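PDB 1PM4: YPM from Yersinia pseudotuberculosis, which acts as a superantigenic mitogen, probably stimulating T cells as bacterial superantigens do, and folds as a jelly roll. Local coordinates for residues L34-H39 with Y98-T103; M47-L52 with W84-K89. One frame throughout, in Å; residues are numbered along the deposited sequence.

Interaction 1 (L34-H39 with Y98-T103)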
loop_
_atom_site.group_PDB
_atom_site.type_symbol
_atom_site.label_atom_id
_atom_site.label_comp_id
_atom_site.label_asym_id
_atom_site.label_seq_id
_atom_site.Cartn_x
_atom_site.Cartn_y
_atom_site.Cartn_z
ATOM N N LEU A 34 -12.506 0.089 6.356
ATOM C CA LEU A 34 -12.300 -1.210 6.922
ATOM C C LEU A 34 -11.304 -0.948 8.032
ATOM O O LEU A 34 -10.354 -0.195 7.831
ATOM C CB LEU A 34 -11.699 -2.114 5.880
ATOM C CG LEU A 34 -12.595 -2.698 4.824
ATOM C CD1 LEU A 34 -11.759 -3.571 3.890
ATOM C CD2 LEU A 34 -13.709 -3.529 5.477
ATOM N N TYR A 35 -11.512 -1.552 9.189
ATOM C CA TYR A 35 -10.628 -1.393 10.355
ATOM C C TYR A 35 -10.425 -2.766 10.931
ATOM O O TYR A 35 -11.348 -3.578 10.972
ATOM C CB TYR A 35 -11.278 -0.466 11.365
ATOM C CG TYR A 35 -10.717 -0.537 12.738
ATOM C CD1 TYR A 35 -9.776 0.353 13.135
ATOM C CD2 TYR A 35 -11.126 -1.511 13.644
ATOM C CE1 TYR A 35 -9.238 0.300 14.404
ATOM C CE2 TYR A 35 -10.580 -1.586 14.895
ATOM C CZ TYR A 35 -9.642 -0.685 15.271
ATOM O OH TYR A 35 -9.058 -0.671 16.524
ATOM N N ALA A 36 -9.210 -3.049 11.374
ATOM C CA ALA A 36 -8.982 -4.236 12.179
ATOM C C ALA A 36 -7.762 -4.009 13.022
ATOM O O ALA A 36 -6.918 -3.211 12.699
ATOM C CB ALA A 36 -8.810 -5.510 11.335
ATOM N N VAL A 37 -7.732 -4.676 14.158
ATOM C CA VAL A 37 -6.501 -4.690 15.027
ATOM C C VAL A 37 -6.412 -6.063 15.626
ATOM O O VAL A 37 -7.422 -6.632 16.055
ATOM C CB VAL A 37 -6.490 -3.602 16.114
ATOM C CG1 VAL A 37 -7.672 -3.756 17.050
ATOM C CG2 VAL A 37 -5.143 -3.549 16.785
ATOM N N LEU A 38 -5.203 -6.618 15.590
ATOM C CA LEU A 38 -4.852 -7.897 16.157
ATOM C C LEU A 38 -4.308 -7.775 17.539
ATOM O O LEU A 38 -3.491 -6.905 17.767
ATOM C CB LEU A 38 -3.797 -8.540 15.288
ATOM C CG LEU A 38 -3.427 -9.986 15.641
ATOM C CD1 LEU A 38 -4.608 -10.969 15.592
ATOM C CD2 LEU A 38 -2.320 -10.412 14.619
ATOM N N HIS A 39 -4.753 -8.633 18.454
ATOM C CA HIS A 39 -4.261 -8.575 19.848
ATOM C C HIS A 39 -4.008 -10.012 20.291
ATOM O O HIS A 39 -4.455 -10.978 19.673
ATOM C CB HIS A 39 -5.270 -7.929 20.788
ATOM C CG HIS A 39 -5.570 -6.471 20.535
ATOM N ND1 HIS A 39 -4.597 -5.501 20.537
ATOM C CD2 HIS A 39 -6.745 -5.810 20.451
ATOM C CE1 HIS A 39 -5.156 -4.312 20.360
ATOM N NE2 HIS A 39 -6.461 -4.472 20.304
ATOM N N TYR A 98 -5.201 -15.466 20.113
ATOM C CA TYR A 98 -5.388 -14.209 19.374
ATOM C C TYR A 98 -6.797 -13.660 19.549
ATOM O O TYR A 98 -7.736 -14.402 19.888
ATOM C CB TYR A 98 -5.082 -14.403 17.885
ATOM C CG TYR A 98 -6.161 -15.188 17.128
ATOM C CD1 TYR A 98 -7.229 -14.568 16.528
ATOM C CD2 TYR A 98 -6.038 -16.569 16.952
ATOM C CE1 TYR A 98 -8.214 -15.289 15.921
ATOM C CE2 TYR A 98 -6.963 -17.283 16.260
ATOM C CZ TYR A 98 -8.064 -16.628 15.703
ATOM O OH TYR A 98 -9.063 -17.366 15.028
ATOM N N SER A 99 -6.940 -12.376 19.334
ATOM C CA SER A 99 -8.235 -11.761 19.143
ATOM C C SER A 99 -8.090 -10.737 18.032
ATOM O O SER A 99 -7.110 -9.991 17.962
ATOM C CB SER A 99 -8.831 -11.160 20.447
ATOM O OG SER A 99 -8.084 -10.057 20.947
ATOM N N LEU A 100 -9.047 -10.717 17.124
ATOM C CA LEU A 100 -9.023 -9.769 16.007
ATOM C C LEU A 100 -10.333 -8.956 16.131
ATOM O O LEU A 100 -11.411 -9.518 15.972
ATOM C CB LEU A 100 -9.043 -10.541 14.713
ATOM C CG LEU A 100 -8.946 -9.646 13.485
ATOM C CD1 LEU A 100 -7.605 -8.989 13.358
ATOM C CD2 LEU A 100 -9.305 -10.371 12.198
ATOM N N ASP A 101 -10.210 -7.678 16.356
ATOM C CA ASP A 101 -11.321 -6.769 16.238
ATOM C C ASP A 101 -11.364 -6.305 14.803
ATOM O O ASP A 101 -10.344 -5.845 14.267
ATOM C CB ASP A 101 -11.128 -5.570 17.102
ATOM C CG ASP A 101 -11.008 -5.867 18.550
ATOM O OD1 ASP A 101 -11.384 -6.941 19.059
ATOM O OD2 ASP A 101 -10.432 -5.020 19.271
ATOM N N ALA A 102 -12.484 -6.498 14.132
ATOM C CA ALA A 102 -12.613 -6.079 12.697
ATOM C C ALA A 102 -13.987 -5.620 12.289
ATOM O O ALA A 102 -14.993 -6.157 12.741
ATOM C CB ALA A 102 -12.279 -7.258 11.834
ATOM N N THR A 103 -14.012 -4.678 11.377
ATOM C CA THR A 103 -15.234 -4.278 10.702
ATOM C C THR A 103 -15.910 -5.482 10.102
ATOM O O THR A 103 -15.264 -6.260 9.463
ATOM C CB THR A 103 -14.897 -3.338 9.541
ATOM O OG1 THR A 103 -14.248 -2.201 10.037
ATOM C CG2 THR A 103 -16.211 -2.785 8.950
HETATM O O HOH W 1 -10.558 -2.232 18.450
#
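The imidazole of His39 and the carboxylate of Asp101 cross obliquely: OD2 of Asp101 lies at the edge of the imidazole, near its plane, 4.0 Å from His39 CD2, while the two planes stand 75° apart. His39 ND1 is hydrogen-bonded to Asp69 and Asp101 OD1 to Thr8, so both groups are held from beyond the pair. Two carboxylates, that of Asp69 bonded to ND1 and that of Asp101 close by, may favour a protonated imidazole, though NE2 and Asp101 OD2 are not in contact. Tyr35, its CG anti to the backbone N (chi1 162°), carries its phenol along the same face, and one water joins its OH to Asp101 OD2, 2.9 Å from each. Val37, between Tyr35 and His39 in its strand, lies alongside Asp101 and points the same way, with CG1 3.8 Å from OD2.

The strands are antiparallel and in regular register from Ala36-Ala102 to His39-Ser99. Val37 and Asp101 form one hydrogen-bonded pair, His39 and Ser99 another, in which Ser99 N approaches His39 O from above the carbonyl plane. At the far end the ladder changes: Thr103 N gives a straight bond to Tyr35 O (167°), whereas Tyr35 N takes the side-chain OG1 of Thr103 as its acceptor at 2.9 Å. On the reverse, apolar face, Ala36 CB meets Ala102 CB at 3.9 Å, and Leu38 CD1 touches Leu100 CD1.

These are the two inner strands of one jelly-roll sheet. Strand 6-13 flanks 98-103 and strand 72-78 flanks 34-39, while the apolar face packs on strands 18-23, 47-54 and 84-90 of the opposing sheet.

Interaction 2 (M47-L52 with W84-K89)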
loop_
_atom_site.group_PDB
_atom_site.type_symbol
_atom_site.label_atom_id
_atom_site.label_comp_id
_atom_site.label_asym_id
_atom_site.label_seq_id
_atom_site.Cartn_x
_atom_site.Cartn_y
_atom_site.Cartn_z
ATOM N N MET A 47 3.108 -11.418 15.939
ATOM C CA MET A 47 2.175 -11.750 14.844
ATOM C C MET A 47 2.041 -10.584 13.867
ATOM O O MET A 47 2.316 -9.403 14.183
ATOM C CB MET A 47 0.771 -12.053 15.406
ATOM C CG MET A 47 0.807 -13.169 16.396
ATOM S SD MET A 47 -0.957 -13.435 16.949
ATOM C CE MET A 47 -0.645 -14.470 18.318
ATOM N N THR A 48 1.704 -10.944 12.643
ATOM C CA THR A 48 1.449 -9.992 11.602
ATOM C C THR A 48 0.066 -10.127 11.080
ATOM O O THR A 48 -0.419 -11.222 10.918
ATOM C CB THR A 48 2.534 -10.198 10.468
ATOM O OG1 THR A 48 3.851 -9.966 11.012
ATOM C CG2 THR A 48 2.359 -9.183 9.332
ATOM N N LEU A 49 -0.565 -8.990 10.854
ATOM C CA LEU A 49 -1.883 -8.934 10.238
ATOM C C LEU A 49 -1.762 -8.356 8.826
ATOM O O LEU A 49 -1.241 -7.244 8.639
ATOM C CB LEU A 49 -2.745 -7.998 11.050
ATOM C CG LEU A 49 -4.162 -7.797 10.544
ATOM C CD1 LEU A 49 -5.018 -9.067 10.579
ATOM C CD2 LEU A 49 -4.926 -6.698 11.340
ATOM N N ILE A 50 -2.298 -9.087 7.872
ATOM C CA ILE A 50 -2.240 -8.686 6.478
ATOM C C ILE A 50 -3.664 -8.600 5.951
ATOM O O ILE A 50 -4.461 -9.511 6.139
ATOM C CB ILE A 50 -1.450 -9.690 5.652
ATOM C CG1 ILE A 50 -0.077 -9.908 6.245
ATOM C CG2 ILE A 50 -1.337 -9.192 4.211
ATOM C CD1 ILE A 50 0.633 -11.147 5.656
ATOM N N LEU A 51 -4.013 -7.457 5.353
ATOM C CA LEU A 51 -5.253 -7.264 4.631
ATOM C C LEU A 51 -5.078 -7.624 3.170
ATOM O O LEU A 51 -4.202 -7.070 2.462
ATOM C CB LEU A 51 -5.737 -5.796 4.798
ATOM C CG LEU A 51 -6.992 -5.438 3.954
ATOM C CD1 LEU A 51 -8.258 -6.353 4.192
ATOM C CD2 LEU A 51 -7.328 -4.009 4.126
ATOM N N LEU A 52 -5.854 -8.621 2.730
ATOM C CA LEU A 52 -5.894 -8.982 1.333
ATOM C C LEU A 52 -7.232 -8.602 0.712
ATOM O O LEU A 52 -8.296 -8.699 1.371
ATOM C CB LEU A 52 -5.654 -10.442 1.196
ATOM C CG LEU A 52 -4.443 -11.025 1.964
ATOM C CD1 LEU A 52 -4.750 -12.479 2.141
ATOM C CD2 LEU A 52 -3.283 -10.832 1.172
ATOM N N TRP A 84 -12.873 -9.320 1.463
ATOM C CA TRP A 84 -11.528 -9.071 1.948
ATOM C C TRP A 84 -11.192 -10.228 2.842
ATOM O O TRP A 84 -12.093 -10.899 3.354
ATOM C CB TRP A 84 -11.485 -7.743 2.710
ATOM C CG TRP A 84 -12.383 -7.586 3.825
ATOM C CD1 TRP A 84 -12.174 -7.991 5.086
ATOM C CD2 TRP A 84 -13.663 -6.888 3.828
ATOM N NE1 TRP A 84 -13.219 -7.621 5.886
ATOM C CE2 TRP A 84 -14.158 -6.942 5.146
ATOM C CE3 TRP A 84 -14.409 -6.216 2.848
ATOM C CZ2 TRP A 84 -15.413 -6.379 5.535
ATOM C CZ3 TRP A 84 -15.654 -5.637 3.209
ATOM C CH2 TRP A 84 -16.136 -5.722 4.549
ATOM N N ILE A 85 -9.905 -10.432 3.048
ATOM C CA ILE A 85 -9.378 -11.372 4.040
ATOM C C ILE A 85 -8.368 -10.712 4.939
ATOM O O ILE A 85 -7.439 -9.968 4.504
ATOM C CB ILE A 85 -8.743 -12.550 3.339
ATOM C CG1 ILE A 85 -9.836 -13.427 2.767
ATOM C CG2 ILE A 85 -7.810 -13.429 4.290
ATOM C CD1 ILE A 85 -9.216 -14.436 1.828
ATOM N N TRP A 86 -8.543 -10.974 6.221
ATOM C CA TRP A 86 -7.559 -10.707 7.231
ATOM C C TRP A 86 -6.716 -11.985 7.435
ATOM O O TRP A 86 -7.250 -13.001 7.846
ATOM C CB TRP A 86 -8.258 -10.405 8.551
ATOM C CG TRP A 86 -9.217 -9.265 8.442
ATOM C CD1 TRP A 86 -10.570 -9.366 8.620
ATOM C CD2 TRP A 86 -8.924 -7.863 8.319
ATOM N NE1 TRP A 86 -11.148 -8.142 8.449
ATOM C CE2 TRP A 86 -10.193 -7.182 8.304
ATOM C CE3 TRP A 86 -7.785 -7.118 8.122
ATOM C CZ2 TRP A 86 -10.310 -5.846 8.144
ATOM C CZ3 TRP A 86 -7.914 -5.725 7.920
ATOM C CH2 TRP A 86 -9.184 -5.103 7.969
ATOM N N LYS A 87 -5.435 -11.925 7.112
ATOM C CA LYS A 87 -4.547 -13.031 7.385
ATOM C C LYS A 87 -3.690 -12.749 8.613
ATOM O O LYS A 87 -3.009 -11.727 8.666
ATOM C CB LYS A 87 -3.629 -13.235 6.183
ATOM C CG LYS A 87 -2.602 -14.273 6.357
ATOM C CD LYS A 87 -1.921 -14.662 5.029
ATOM C CE LYS A 87 -0.934 -15.706 5.230
ATOM N NZ LYS A 87 -0.029 -15.995 3.992
ATOM N N ILE A 88 -3.760 -13.634 9.564
ATOM C CA ILE A 88 -3.018 -13.593 10.814
ATOM C C ILE A 88 -1.899 -14.597 10.679
ATOM O O ILE A 88 -2.155 -15.816 10.544
ATOM C CB ILE A 88 -3.906 -14.006 12.045
ATOM C CG1 ILE A 88 -5.106 -13.025 12.171
ATOM C CG2 ILE A 88 -3.109 -13.973 13.318
ATOM C CD1 ILE A 88 -6.271 -13.535 13.016
ATOM N N LYS A 89 -0.670 -14.109 10.795
ATOM C CA LYS A 89 0.491 -14.949 10.761
ATOM C C LYS A 89 1.137 -14.951 12.142
ATOM O O LYS A 89 1.440 -13.888 12.659
ATOM C CB LYS A 89 1.488 -14.516 9.696
ATOM C CG LYS A 89 2.795 -15.357 9.669
ATOM C CD LYS A 89 2.681 -16.927 9.546
ATOM C CE LYS A 89 4.026 -17.679 9.619
ATOM N NZ LYS A 89 4.122 -19.104 8.996
#
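Leu51 rests its CD1 on a face of the Trp86 indole, a CH-pi contact 4.0 Å from the centroid of the six-membered ring and 18° off its normal, on the inner side of the second jelly-roll sheet. With CG anti to the backbone N, Leu51 runs alongside Trp86, and the same methyl meets Trp84 CB at 3.8 Å. CD1 of Trp84 lies over that same indole face, so leucine and tryptophan share it. Further along, Leu49 crosses Trp86 obliquely, its CD1 4.0 Å from Trp86 CB, and Met47 SD reaches Ile88 CG2.

Three reciprocal pairs of backbone hydrogen bonds, Thr48 with Lys89, Ile50 with Lys87 and Leu52 with Ile85, zip the antiparallel strands together at an interaxial angle of 161°. On the outer face Leu52 CD1 packs on Ile85 CG2 at 3.9 Å, and beyond it the lysines lead away. Lys87, fully extended, forms a salt bridge with Glu75 of the second subunit, while bent Lys89 gives its NZ to Lys16 O. Thr48 OG1 is hydrogen-bonded to Asn91. Tightest of the backbone bonds is Leu52 N to Ile85 O, 2.7 Å long and almost perfectly straight at 178°.

From the N terminus, the chain first lays down strands 6-13 and 18-23, one at an edge of each sheet, then enters interaction 1 through 34-39. It crosses at once to the other sheet, where 47-52 opens interaction 2; that loop closes when 84-89 returns beside it. The chain then crosses back, and 98-103 closes the longer loop of interaction 1, so the second contact lies wholly within the first. Each contact joins the two central strands of its own sheet, and the pairs face each other across the sandwich: Ala36 CB lies 3.4 Å from Trp86 CH2, and Leu38 packs on Met47. The Cys20-Cys117 disulfide ties the second strand to the C-terminal tail.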